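Local coordinates for hypothetical protein Atu0492 (Agrobacterium tumefaciens, PDB 2GMY) that is of unknown function but, as a putative AhpD-like member of the carboxymuconolactone decarboxylase family, may serve in antioxidant defence, at residues V92-K97 and G102-A107. Sequence-based numbering, arbitrary orientation.
Sequences VDAVTK and GAPDDA
Ala94 CB meets Ala103, Pro104 and Ala107 in turn, a single methyl at the end of helix 83-96 serving as the hub of the contact. The chain comes back to it after the short helix 98-101, which Gly102 ends with a positive phi. Ala103 also has a positive phi, and its CA lies 4.4 Å from Ala94 CB; the CA atoms of Ala94 and Ala103, 5.2 Å apart, are the nearest CA pair of the two segments. Thr101 OG1 bonds both to Ala103 N and to Ala94 O, joining the loop to the helix end. Pro104, the N-cap of helix 105-114, brings its ring carbon CD to 4.0 Å from Ala94 CB. From the second subunit, Arg141 hydrogen-bonds Gly102 O and Arg4 forms a salt bridge with Asp105. Within the first turn of the new helix, Ala107 CB faces back and stands 4.2 Å from Ala94 CB.

Within helix 83-96 and at its end, two carbonyls take a second donor besides their helical N-H. Thr96 OG1 bonds to Val92 O (2.8 Å) from the face of the carbonyl plane opposite Thr96 N. Lys97 folds its chain back, with chi3 -61° and chi4 -69°. This places NZ 3.0 Å from Asp93 O, and 51° above the carbonyl plane, off its lone pairs.

No hydrogen bond joins the two segments directly, and only 150 Å² is buried between them. The chemistry therefore implies a small apolar junction between the C-terminal end of helix 83-96 and the start of helix 105-114; Thr101 supplies the polar link between the segments, while the arginines of the second subunit hold the loop in the subunit interface.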
ATOM      1  N   VAL A  92      14.996   3.515 -12.146  1.00  9.54           N
ATOM      2  CA  VAL A  92      14.075   2.536 -12.729  1.00  9.90           C
ATOM      3  C   VAL A  92      12.923   2.235 -11.765  1.00  9.92           C
ATOM      4  O   VAL A  92      11.751   2.244 -12.159  1.00  9.95           O
ATOM      5  CB  VAL A  92      14.801   1.249 -13.147  1.00 10.49           C
ATOM      6  CG1 VAL A  92      13.805   0.169 -13.577  1.00 10.34           C
ATOM      7  CG2 VAL A  92      15.776   1.551 -14.271  1.00 11.63           C
ATOM      8  N   ASP A  93      13.259   1.977 -10.504  1.00 10.05           N
ATOM      9  CA  ASP A  93      12.238   1.705  -9.496  1.00 10.52           C
ATOM     10  C   ASP A  93      11.276   2.893  -9.317  1.00 10.70           C
ATOM     11  O   ASP A  93      10.048   2.716  -9.374  1.00 11.36           O
ATOM     12  CB  ASP A  93      12.912   1.366  -8.167  1.00 11.09           C
ATOM     13  CG  ASP A  93      13.542  -0.017  -8.169  1.00 13.09           C
ATOM     14  OD1 ASP A  93      13.709  -0.609  -9.255  1.00 14.07           O
ATOM     15  OD2 ASP A  93      13.870  -0.508  -7.067  1.00 16.77           O
ATOM     16  N   ALA A  94      11.829   4.091  -9.122  1.00 10.79           N
ATOM     17  CA  ALA A  94      11.001   5.274  -8.826  1.00 10.92           C
ATOM     18  C   ALA A  94      10.047   5.601  -9.971  1.00 11.09           C
ATOM     19  O   ALA A  94       8.871   5.943  -9.758  1.00 12.18           O
ATOM     20  CB  ALA A  94      11.891   6.490  -8.502  1.00 11.64           C
ATOM     21  N   VAL A  95      10.557   5.467 -11.198  1.00 10.80           N
ATOM     22  CA  VAL A  95       9.803   5.844 -12.395  1.00 10.79           C
ATOM     23  C   VAL A  95       8.824   4.741 -12.781  1.00 10.40           C
ATOM     24  O   VAL A  95       7.715   5.009 -13.224  1.00 10.55           O
ATOM     25  CB  VAL A  95      10.751   6.214 -13.554  1.00 10.70           C
ATOM     26  CG1 VAL A  95       9.983   6.508 -14.838  1.00 12.22           C
ATOM     27  CG2 VAL A  95      11.565   7.439 -13.173  1.00 12.14           C
ATOM     28  N   THR A  96       9.226   3.484 -12.606  1.00 10.50           N
ATOM     29  CA  THR A  96       8.283   2.388 -12.864  1.00 11.18           C
ATOM     30  C   THR A  96       7.067   2.496 -11.929  1.00 11.83           C
ATOM     31  O   THR A  96       5.942   2.224 -12.326  1.00 11.70           O
ATOM     32  CB  THR A  96       8.984   1.024 -12.762  1.00 11.61           C
ATOM     33  OG1 THR A  96       9.936   0.924 -13.830  1.00 12.30           O
ATOM     34  CG2 THR A  96       8.000  -0.115 -12.882  1.00 12.57           C
ATOM     35  N   LYS A  97       7.321   2.923 -10.697  1.00 12.16           N
ATOM     36  CA  LYS A  97       6.257   3.106  -9.713  1.00 14.46           C
ATOM     37  C   LYS A  97       5.920   4.585  -9.537  1.00 13.77           C
ATOM     38  O   LYS A  97       5.715   5.059  -8.412  1.00 13.51           O
ATOM     39  CB  LYS A  97       6.644   2.482  -8.370  1.00 14.53           C
ATOM     40  CG  LYS A  97       6.838   0.969  -8.437  1.00 16.58           C
ATOM     41  CD  LYS A  97       7.230   0.398  -7.065  1.00 19.50           C
ATOM     42  CE  LYS A  97       8.548   0.983  -6.565  1.00 24.73           C
ATOM     43  NZ  LYS A  97       9.696   0.505  -7.381  1.00 27.99           N
ATOM     44  N   GLY A 102       6.209   9.471  -7.209  1.00 16.09           N
ATOM     45  CA  GLY A 102       6.335  10.801  -7.826  1.00 16.52           C
ATOM     46  C   GLY A 102       7.729  11.198  -8.296  1.00 16.31           C
ATOM     47  O   GLY A 102       7.986  12.391  -8.512  1.00 16.95           O
ATOM     48  N   ALA A 103       8.619  10.209  -8.468  1.00 16.13           N
ATOM     49  CA  ALA A 103      10.026  10.416  -8.899  1.00 15.62           C
ATOM     50  C   ALA A 103      10.810  11.416  -8.024  1.00 14.97           C
ATOM     51  O   ALA A 103      11.087  12.551  -8.450  1.00 14.97           O
ATOM     52  CB  ALA A 103      10.108  10.789 -10.402  1.00 15.21           C
ATOM     53  N   PRO A 104      11.145  11.001  -6.785  1.00 15.14           N
ATOM     54  CA  PRO A 104      11.687  11.916  -5.772  1.00 15.04           C
ATOM     55  C   PRO A 104      13.031  12.542  -6.112  1.00 15.48           C
ATOM     56  O   PRO A 104      13.829  11.967  -6.868  1.00 14.96           O
ATOM     57  CB  PRO A 104      11.838  11.023  -4.518  1.00 15.57           C
ATOM     58  CG  PRO A 104      10.868   9.864  -4.765  1.00 15.79           C
ATOM     59  CD  PRO A 104      10.993   9.632  -6.254  1.00 15.07           C
ATOM     60  N   ASP A 105      13.260  13.715  -5.527  1.00 15.73           N
ATOM     61  CA  ASP A 105      14.516  14.440  -5.671  1.00 16.87           C
ATOM     62  C   ASP A 105      15.750  13.589  -5.391  1.00 16.77           C
ATOM     63  O   ASP A 105      16.719  13.667  -6.140  1.00 16.39           O
ATOM     64  CB  ASP A 105      14.530  15.652  -4.725  1.00 17.69           C
ATOM     65  CG  ASP A 105      13.622  16.792  -5.193  1.00 20.14           C
ATOM     66  OD1 ASP A 105      13.246  16.871  -6.386  1.00 20.28           O
ATOM     67  OD2 ASP A 105      13.296  17.650  -4.338  1.00 24.02           O
ATOM     68  N   ASP A 106      15.729  12.786  -4.321  1.00 16.72           N
ATOM     69  CA  ASP A 106      16.915  11.997  -3.968  1.00 17.58           C
ATOM     70  C   ASP A 106      17.302  11.019  -5.078  1.00 16.59           C
ATOM     71  O   ASP A 106      18.472  10.950  -5.473  1.00 17.03           O
ATOM     72  CB  ASP A 106      16.726  11.267  -2.636  1.00 18.50           C
ATOM     73  CG  ASP A 106      16.770  12.212  -1.436  1.00 23.53           C
ATOM     74  OD1 ASP A 106      17.050  13.428  -1.605  1.00 29.00           O
ATOM     75  OD2 ASP A 106      16.528  11.732  -0.299  1.00 29.67           O
ATOM     76  N   ALA A 107      16.311  10.280  -5.589  1.00 15.94           N
ATOM     77  CA  ALA A 107      16.526   9.354  -6.703  1.00 15.50           C
ATOM     78  C   ALA A 107      17.041  10.063  -7.966  1.00 14.83           C
ATOM     79  O   ALA A 107      17.931   9.554  -8.663  1.00 14.60           O
ATOM     80  CB  ALA A 107      15.242   8.585  -7.008  1.00 15.55           C
TER